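Argininosuccinate lyase (Chelativorans sp., PDB 6RXA) is an engineered EDDS lyase, a C-N lyase of the aspartase/fumarase superfamily, whose natural form may split argininosuccinate into fumarate and arginine. Local coordinates at residues 46-54 with 104-112; 360-368 with 396-406. The protein carries 2 engineered substitutions. One frame throughout, in Å; residues are numbered along the deposited sequence.

Contact 1 (46-54 with 104-112); sequences IHRAHVVML and GKMHIGRSR. With FMT (formic acid), chain B; FMT (formic acid), chain D.
His50 NE2 donates to Ile108 O at 2.8 Å, in the plane of its ring (148° at the hydrogen), which together with Arg110 CD, 3.9 Å above the centre of one face, fixes the turn of the ring. Leu54 CG, one helical turn on, lies over the rim of the opposite face. With chi3 of Arg110 bent to 65°, its guanidinium lies nearly parallel to the His50 ring, and NH1 donates to His47 ND1 at 2.9 Å. That bond is bent (140° at the hydrogen): NH1 lies in the His47 ring plane, but ND1 is tilted from the guanidinium plane. Met106 SD lies over a face of His47, 4.3 Å from the centroid. The loop carrying Met106, Ile108 and Arg110 makes a type II beta turn from His107 to Arg110, with Gly109 at positive phi. Right after the turn, Ser111 caps helix 112-147 and, like Arg112, belongs to the succinate and fumarate site. Here Arg112 NH1 bonds a formate (chain D) O1 at 2.8 Å. Leu54 CD1 meets mainly backbone, 3.9 Å from Lys105 O, with Ile108 CB farther off. On the looser, partly exposed side, the Lys105 side chain leads away from helix 35-56 to a salt bridge with Glu64.

Contact 2 (360-368 with 396-406); sequences AAENYSTMT and AIEKGIKANKI
Tyr364 OH donates to Ile401 O at 2.6 Å, coming from above the carbonyl plane rather than along a lone pair. With CG of Tyr364 anti to its own carbonyl carbon (chi1 -49°), the ring reaches across to the loop that follows helix 382-399. Ala403 CB lies 3.5 Å from Tyr364 CD1, and Ile397 CG1 touches the other side of the phenol at CE2 (3.7 Å). Glu362 O stands over the centre of one ring face and accepts an almost straight bond from Ala403 N (3.0 Å, 172°), which ties the end of helix 353-362 to the start of the 3-10 segment 403-405. A phenylalanine at Tyr364 would probably keep much of this packing but leave Ile401 O without its hydroxyl donor and the ring end less firmly fixed.

Deeper in, Met367 and Ile406 meet tip to tip, CE to CD1, at 3.8 Å. On the outer side the contact is weaker: Lys402 crosses Glu362 with NZ still 4.1 Å from OE1, beyond a salt bridge, and OE1 is hydrogen-bonded to Gln358. The chain turns twice here, by a Schellman motif at Gly400 and by a type I beta turn from Tyr364 to Met367. The whole is a packing of helix ends and loops in the argininosuccinate lyase C-terminal family region. Asn363 ND2 bonds Glu162 of strand 161-167, Gln285 of the fourth subunit packs on Tyr364 and Met367, and helices 408-419 and 427-434 both pack on Ile406.

In the fold
Contact 1 closes in sequence before contact 2 opens, and the two lie at opposite ends of an elongated chain: their centres are 75 Å apart, their nearest atoms about 57 Å. In the tetramer each contact meets other subunits. Ser281 of the third subunit, another succinate and fumarate residue, bonds His107 and Arg112 of contact 1. The formates beside this contact are also bonded by that subunit, one by Ser280 OG and Ser281 N, the other by Tyr26 OH. Gln285 of the fourth subunit, close by in sequence, packs on contact 2. The second subunit offers contact 1 Val375 of helix 367-378. This agrees with the superfamily's active sites, built from several subunits. Contact 2 itself lies away from the annotated sites.

Contact 1 (46-54 with 104-112)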
loop_
_atom_site.group_PDB
_atom_site.type_symbol
_atom_site.label_atom_id
_atom_site.label_comp_id
_atom_site.label_asym_id
_atom_site.label_seq_id
_atom_site.Cartn_x
_atom_site.Cartn_y
_atom_site.Cartn_z
ATOM N N ILE A 46 5.583 -26.785 21.163
ATOM C CA ILE A 46 5.667 -27.677 20.007
ATOM C C ILE A 46 6.704 -28.769 20.234
ATOM O O ILE A 46 6.474 -29.935 19.896
ATOM C CB ILE A 46 5.928 -26.863 18.727
ATOM C CG1 ILE A 46 4.692 -26.016 18.403
ATOM C CG2 ILE A 46 6.345 -27.776 17.585
ATOM C CD1 ILE A 46 4.966 -24.932 17.363
ATOM N N HIS A 47 7.860 -28.419 20.805
ATOM C CA HIS A 47 8.859 -29.451 21.072
ATOM C C HIS A 47 8.274 -30.548 21.951
ATOM O O HIS A 47 8.500 -31.741 21.718
ATOM C CB HIS A 47 10.085 -28.867 21.771
ATOM C CG HIS A 47 10.768 -27.785 21.008
ATOM N ND1 HIS A 47 10.804 -27.749 19.632
ATOM C CD2 HIS A 47 11.430 -26.682 21.431
ATOM C CE1 HIS A 47 11.461 -26.672 19.241
ATOM N NE2 HIS A 47 11.847 -26.005 20.312
ATOM N N ARG A 48 7.532 -30.157 22.986
ATOM C CA ARG A 48 6.940 -31.137 23.889
ATOM C C ARG A 48 5.906 -31.988 23.163
ATOM O O ARG A 48 5.898 -33.218 23.303
ATOM C CB ARG A 48 6.325 -30.414 25.085
ATOM C CG ARG A 48 7.366 -29.809 26.013
ATOM C CD ARG A 48 6.728 -29.026 27.143
ATOM N NE ARG A 48 7.728 -28.622 28.132
ATOM C CZ ARG A 48 8.570 -27.604 27.974
ATOM N NH1 ARG A 48 8.549 -26.879 26.870
ATOM N NH2 ARG A 48 9.442 -27.311 28.927
ATOM N N ALA A 49 5.022 -31.356 22.390
ATOM C CA ALA A 49 3.991 -32.118 21.689
ATOM C C ALA A 49 4.597 -33.061 20.659
ATOM O O ALA A 49 4.151 -34.211 20.518
ATOM C CB ALA A 49 2.996 -31.171 21.018
ATOM N N HIS A 50 5.594 -32.589 19.911
ATOM C CA HIS A 50 6.236 -33.441 18.918
ATOM C C HIS A 50 6.882 -34.645 19.587
ATOM O O HIS A 50 6.718 -35.786 19.135
ATOM C CB HIS A 50 7.264 -32.620 18.144
ATOM C CG HIS A 50 7.931 -33.384 17.053
ATOM N ND1 HIS A 50 7.288 -33.714 15.878
ATOM C CD2 HIS A 50 9.182 -33.887 16.958
ATOM C CE1 HIS A 50 8.123 -34.391 15.107
ATOM N NE2 HIS A 50 9.273 -34.516 15.740
ATOM N N VAL A 51 7.595 -34.413 20.692
ATOM C CA VAL A 51 8.270 -35.491 21.412
ATOM C C VAL A 51 7.270 -36.489 21.989
ATOM O O VAL A 51 7.483 -37.703 21.916
ATOM C CB VAL A 51 9.200 -34.893 22.484
ATOM C CG1 VAL A 51 9.615 -35.944 23.485
ATOM C CG2 VAL A 51 10.418 -34.255 21.827
ATOM N N VAL A 52 6.176 -36.001 22.581
ATOM C CA VAL A 52 5.129 -36.895 23.079
ATOM C C VAL A 52 4.576 -37.757 21.947
ATOM O O VAL A 52 4.433 -38.978 22.089
ATOM C CB VAL A 52 4.026 -36.086 23.787
ATOM C CG1 VAL A 52 2.822 -36.965 24.076
ATOM C CG2 VAL A 52 4.566 -35.473 25.065
ATOM N N MET A 53 4.287 -37.142 20.805
ATOM C CA MET A 53 3.799 -37.905 19.658
ATOM C C MET A 53 4.819 -38.941 19.207
ATOM O O MET A 53 4.455 -40.082 18.908
ATOM C CB MET A 53 3.427 -36.954 18.517
ATOM C CG MET A 53 2.925 -37.648 17.251
ATOM S SD MET A 53 4.269 -38.125 16.145
ATOM C CE MET A 53 4.929 -36.524 15.688
ATOM N N LEU A 54 6.100 -38.568 19.134
ATOM C CA LEU A 54 7.106 -39.543 18.727
ATOM C C LEU A 54 7.141 -40.712 19.694
ATOM O O LEU A 54 7.438 -41.845 19.296
ATOM C CB LEU A 54 8.492 -38.920 18.678
ATOM C CG LEU A 54 8.781 -37.849 17.643
ATOM C CD1 LEU A 54 10.215 -37.379 17.772
ATOM C CD2 LEU A 54 8.532 -38.378 16.244
ATOM N N GLY A 104 19.305 -34.372 19.860
ATOM C CA GLY A 104 19.105 -34.316 18.423
ATOM C C GLY A 104 17.916 -35.114 17.940
ATOM O O GLY A 104 17.376 -34.835 16.860
ATOM N N LYS A 105 17.481 -36.097 18.719
ATOM C CA LYS A 105 16.360 -36.920 18.298
ATOM C C LYS A 105 15.040 -36.177 18.345
ATOM O O LYS A 105 14.063 -36.657 17.763
ATOM C CB LYS A 105 16.279 -38.186 19.156
ATOM C CG LYS A 105 17.419 -39.152 18.894
ATOM C CD LYS A 105 17.093 -40.553 19.405
ATOM C CE LYS A 105 18.185 -41.541 19.036
ATOM N NZ LYS A 105 17.783 -42.933 19.376
ATOM N N MET A 106 14.966 -35.035 19.037
ATOM C CA MET A 106 13.703 -34.311 19.032
ATOM C C MET A 106 13.381 -33.734 17.657
ATOM O O MET A 106 12.248 -33.305 17.433
ATOM C CB MET A 106 13.657 -33.208 20.100
ATOM C CG MET A 106 14.426 -31.922 19.793
ATOM S SD MET A 106 13.698 -30.520 20.696
ATOM C CE MET A 106 15.007 -29.314 20.518
ATOM N N HIS A 107 14.342 -33.711 16.738
ATOM C CA HIS A 107 14.101 -33.177 15.404
ATOM C C HIS A 107 13.722 -34.256 14.399
ATOM O O HIS A 107 13.505 -33.942 13.228
ATOM C CB HIS A 107 15.328 -32.417 14.903
ATOM C CG HIS A 107 15.000 -31.248 14.020
ATOM N ND1 HIS A 107 14.066 -30.296 14.362
ATOM C CD2 HIS A 107 15.489 -30.876 12.813
ATOM C CE1 HIS A 107 13.993 -29.387 13.406
ATOM N NE2 HIS A 107 14.853 -29.710 12.460
ATOM N N ILE A 108 13.632 -35.520 14.825
ATOM C CA ILE A 108 13.243 -36.580 13.902
ATOM C C ILE A 108 11.890 -36.261 13.279
ATOM O O ILE A 108 10.911 -35.969 13.980
ATOM C CB ILE A 108 13.241 -37.937 14.624
ATOM C CG1 ILE A 108 14.676 -38.388 14.902
ATOM C CG2 ILE A 108 12.493 -38.965 13.785
ATOM C CD1 ILE A 108 14.771 -39.589 15.855
ATOM N N GLY A 109 11.825 -36.327 11.954
ATOM C CA GLY A 109 10.578 -36.114 11.245
ATOM C C GLY A 109 10.093 -34.681 11.175
ATOM O O GLY A 109 8.939 -34.453 10.822
ATOM N N ARG A 110 10.952 -33.704 11.465
ATOM C CA ARG A 110 10.548 -32.311 11.610
ATOM C C ARG A 110 11.586 -31.411 10.957
ATOM O O ARG A 110 12.691 -31.838 10.619
ATOM C CB ARG A 110 10.408 -31.976 13.109
ATOM C CG ARG A 110 9.795 -30.650 13.436
ATOM C CD ARG A 110 9.641 -30.516 14.944
ATOM N NE ARG A 110 10.911 -30.484 15.659
ATOM C CZ ARG A 110 11.019 -30.072 16.918
ATOM N NH1 ARG A 110 9.938 -29.656 17.557
ATOM N NH2 ARG A 110 12.195 -30.043 17.526
ATOM N N SER A 111 11.210 -30.148 10.774
ATOM C CA SER A 111 12.079 -29.135 10.202
ATOM C C SER A 111 11.871 -27.838 10.959
ATOM O O SER A 111 10.852 -27.644 11.627
ATOM C CB SER A 111 11.714 -28.942 8.717
ATOM O OG SER A 111 12.321 -27.816 8.103
ATOM N N ARG A 112 12.815 -26.910 10.806
ATOM C CA ARG A 112 12.502 -25.544 11.208
ATOM C C ARG A 112 11.311 -24.982 10.428
ATOM O O ARG A 112 10.629 -24.074 10.923
ATOM C CB ARG A 112 13.717 -24.624 11.049
ATOM C CG ARG A 112 14.790 -24.845 12.123
ATOM C CD ARG A 112 15.963 -23.873 11.968
ATOM N NE ARG A 112 16.634 -24.028 10.675
ATOM C CZ ARG A 112 17.674 -23.305 10.268
ATOM N NH1 ARG A 112 18.178 -22.365 11.044
ATOM N NH2 ARG A 112 18.204 -23.521 9.073
HETATM C C FMT B . 14.960 -26.103 7.542
HETATM O O1 FMT B . 14.870 -27.190 6.990
HETATM O O2 FMT B . 16.051 -25.562 7.683
HETATM C C FMT D . 20.280 -19.880 9.348
HETATM O O1 FMT D . 20.202 -21.101 9.512
HETATM O O2 FMT D . 19.427 -19.103 9.784
#

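Contact 2 (360-368 with 396-406)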
loop_
_atom_site.group_PDB
_atom_site.type_symbol
_atom_site.label_atom_id
_atom_site.label_comp_id
_atom_site.label_asym_id
_atom_site.label_seq_id
_atom_site.Cartn_x
_atom_site.Cartn_y
_atom_site.Cartn_z
ATOM N N ALA A 360 -30.315 20.294 15.763
ATOM C CA ALA A 360 -31.346 19.542 15.049
ATOM C C ALA A 360 -32.563 20.410 14.757
ATOM O O ALA A 360 -33.180 20.294 13.689
ATOM C CB ALA A 360 -31.757 18.306 15.851
ATOM N N ALA A 361 -32.926 21.289 15.696
ATOM C CA ALA A 361 -34.099 22.126 15.544
ATOM C C ALA A 361 -33.844 23.347 14.672
ATOM O O ALA A 361 -34.782 23.851 14.037
ATOM C CB ALA A 361 -34.563 22.618 16.916
ATOM N N GLU A 362 -32.608 23.835 14.616
ATOM C CA GLU A 362 -32.328 25.139 14.026
ATOM C C GLU A 362 -31.623 25.116 12.681
ATOM O O GLU A 362 -31.783 26.071 11.918
ATOM C CB GLU A 362 -31.506 25.999 14.998
ATOM C CG GLU A 362 -32.251 26.294 16.278
ATOM C CD GLU A 362 -31.523 27.261 17.190
ATOM O OE1 GLU A 362 -30.345 27.572 16.929
ATOM O OE2 GLU A 362 -32.148 27.719 18.169
ATOM N N ASN A 363 -30.854 24.073 12.344
ATOM C CA ASN A 363 -29.918 24.149 11.225
ATOM C C ASN A 363 -30.373 23.421 9.956
ATOM O O ASN A 363 -29.542 23.111 9.095
ATOM C CB ASN A 363 -28.540 23.650 11.648
ATOM C CG ASN A 363 -27.857 24.573 12.626
ATOM O OD1 ASN A 363 -28.323 25.671 12.894
ATOM N ND2 ASN A 363 -26.730 24.126 13.165
ATOM N N TYR A 364 -31.661 23.177 9.808
ATOM C CA TYR A 364 -32.334 22.803 8.553
ATOM C C TYR A 364 -32.293 21.319 8.234
ATOM O O TYR A 364 -32.717 20.934 7.113
ATOM C CB TYR A 364 -31.885 23.639 7.347
ATOM C CG TYR A 364 -31.903 25.131 7.625
ATOM C CD1 TYR A 364 -33.096 25.812 7.798
ATOM C CD2 TYR A 364 -30.714 25.845 7.743
ATOM C CE1 TYR A 364 -33.108 27.168 8.074
ATOM C CE2 TYR A 364 -30.719 27.196 8.016
ATOM C CZ TYR A 364 -31.915 27.852 8.174
ATOM O OH TYR A 364 -31.917 29.206 8.444
ATOM N N SER A 365 -31.863 20.456 9.149
ATOM C CA SER A 365 -31.940 19.020 8.912
ATOM C C SER A 365 -33.377 18.504 8.838
ATOM O O SER A 365 -33.584 17.368 8.388
ATOM C CB SER A 365 -31.148 18.273 9.986
ATOM O OG SER A 365 -31.841 18.262 11.214
ATOM N N THR A 366 -34.359 19.281 9.283
ATOM C CA THR A 366 -35.764 18.874 9.207
ATOM C C THR A 366 -36.396 19.142 7.847
ATOM O O THR A 366 -37.595 18.895 7.683
ATOM C CB THR A 366 -36.560 19.586 10.307
ATOM O OG1 THR A 366 -36.359 21.001 10.182
ATOM C CG2 THR A 366 -36.096 19.118 11.682
ATOM N N MET A 367 -35.644 19.609 6.849
ATOM C CA MET A 367 -36.279 20.006 5.598
ATOM C C MET A 367 -36.800 18.817 4.788
ATOM O O MET A 367 -37.739 18.988 4.000
ATOM C CB MET A 367 -35.333 20.856 4.752
ATOM C CG MET A 367 -35.022 22.210 5.348
ATOM S SD MET A 367 -36.484 23.242 5.555
ATOM C CE MET A 367 -36.621 23.275 7.343
ATOM N N THR A 368 -36.217 17.625 4.942
ATOM C CA THR A 368 -36.766 16.472 4.236
ATOM C C THR A 368 -38.190 16.204 4.690
ATOM O O THR A 368 -39.085 15.980 3.871
ATOM C CB THR A 368 -35.929 15.217 4.454
ATOM O OG1 THR A 368 -34.617 15.390 3.926
ATOM C CG2 THR A 368 -36.593 14.039 3.726
ATOM N N ALA A 396 -34.688 31.480 4.086
ATOM C CA ALA A 396 -34.533 31.496 5.537
ATOM C C ALA A 396 -33.113 31.874 5.940
ATOM O O ALA A 396 -32.913 32.616 6.907
ATOM C CB ALA A 396 -34.908 30.137 6.132
ATOM N N ILE A 397 -32.111 31.354 5.229
ATOM C CA ILE A 397 -30.728 31.711 5.534
ATOM C C ILE A 397 -30.490 33.193 5.270
ATOM O O ILE A 397 -29.852 33.887 6.072
ATOM C CB ILE A 397 -29.767 30.826 4.724
ATOM C CG1 ILE A 397 -29.886 29.367 5.165
ATOM C CG2 ILE A 397 -28.343 31.317 4.886
ATOM C CD1 ILE A 397 -29.104 28.399 4.285
ATOM N N GLU A 398 -31.001 33.704 4.149
ATOM C CA GLU A 398 -30.816 35.113 3.824
ATOM C C GLU A 398 -31.439 36.017 4.879
ATOM O O GLU A 398 -30.868 37.057 5.228
ATOM C CB GLU A 398 -31.421 35.413 2.452
ATOM C CG GLU A 398 -30.454 35.252 1.301
ATOM C CD GLU A 398 -31.159 35.029 -0.023
ATOM O OE1 GLU A 398 -32.374 35.311 -0.116
ATOM O OE2 GLU A 398 -30.495 34.560 -0.971
ATOM N N LYS A 399 -32.608 35.643 5.394
ATOM C CA LYS A 399 -33.320 36.460 6.368
ATOM C C LYS A 399 -32.948 36.143 7.812
ATOM O O LYS A 399 -33.452 36.807 8.723
ATOM C CB LYS A 399 -34.831 36.286 6.195
ATOM C CG LYS A 399 -35.395 36.845 4.899
ATOM C CD LYS A 399 -36.844 36.398 4.721
ATOM C CE LYS A 399 -37.762 37.559 4.379
ATOM N NZ LYS A 399 -37.629 37.963 2.959
ATOM N N GLY A 400 -32.092 35.153 8.046
ATOM C CA GLY A 400 -31.695 34.814 9.400
ATOM C C GLY A 400 -32.754 34.087 10.200
ATOM O O GLY A 400 -32.810 34.234 11.424
ATOM N N ILE A 401 -33.596 33.304 9.535
ATOM C CA ILE A 401 -34.676 32.569 10.181
ATOM C C ILE A 401 -34.195 31.148 10.439
ATOM O O ILE A 401 -33.913 30.404 9.491
ATOM C CB ILE A 401 -35.935 32.566 9.298
ATOM C CG1 ILE A 401 -36.380 34.002 8.998
ATOM C CG2 ILE A 401 -37.047 31.764 9.963
ATOM C CD1 ILE A 401 -37.458 34.111 7.929
ATOM N N LYS A 402 -34.090 30.762 11.714
ATOM C CA LYS A 402 -33.744 29.392 12.061
ATOM C C LYS A 402 -34.867 28.450 11.638
ATOM O O LYS A 402 -36.029 28.845 11.527
ATOM C CB LYS A 402 -33.544 29.236 13.568
ATOM C CG LYS A 402 -32.560 30.205 14.199
ATOM C CD LYS A 402 -31.130 29.885 13.843
ATOM C CE LYS A 402 -30.182 30.660 14.743
ATOM N NZ LYS A 402 -28.756 30.364 14.448
ATOM N N ALA A 403 -34.510 27.179 11.425
ATOM C CA ALA A 403 -35.469 26.246 10.841
ATOM C C ALA A 403 -36.750 26.171 11.660
ATOM O O ALA A 403 -37.848 26.099 11.096
ATOM C CB ALA A 403 -34.845 24.860 10.705
ATOM N N ASN A 404 -36.634 26.181 12.988
ATOM C CA ASN A 404 -37.804 26.003 13.840
ATOM C C ASN A 404 -38.677 27.248 13.915
ATOM O O ASN A 404 -39.750 27.197 14.530
ATOM C CB ASN A 404 -37.387 25.531 15.236
ATOM C CG ASN A 404 -36.414 26.473 15.925
ATOM O OD1 ASN A 404 -35.779 27.324 15.301
ATOM N ND2 ASN A 404 -36.269 26.291 17.235
ATOM N N LYS A 405 -38.246 28.349 13.298
ATOM C CA LYS A 405 -39.037 29.564 13.171
ATOM C C LYS A 405 -39.630 29.734 11.775
ATOM O O LYS A 405 -40.290 30.744 11.513
ATOM C CB LYS A 405 -38.175 30.786 13.497
ATOM C CG LYS A 405 -37.573 30.790 14.889
ATOM C CD LYS A 405 -38.638 30.665 15.960
ATOM C CE LYS A 405 -38.048 30.896 17.338
ATOM N NZ LYS A 405 -39.031 30.589 18.409
ATOM N N ILE A 406 -39.395 28.781 10.872
ATOM C CA ILE A 406 -40.060 28.795 9.573
ATOM C C ILE A 406 -41.548 28.545 9.768
ATOM O O ILE A 406 -41.949 27.621 10.487
ATOM C CB ILE A 406 -39.445 27.738 8.642
ATOM C CG1 ILE A 406 -37.989 28.086 8.317
ATOM C CG2 ILE A 406 -40.291 27.587 7.375
ATOM C CD1 ILE A 406 -37.259 26.979 7.584
#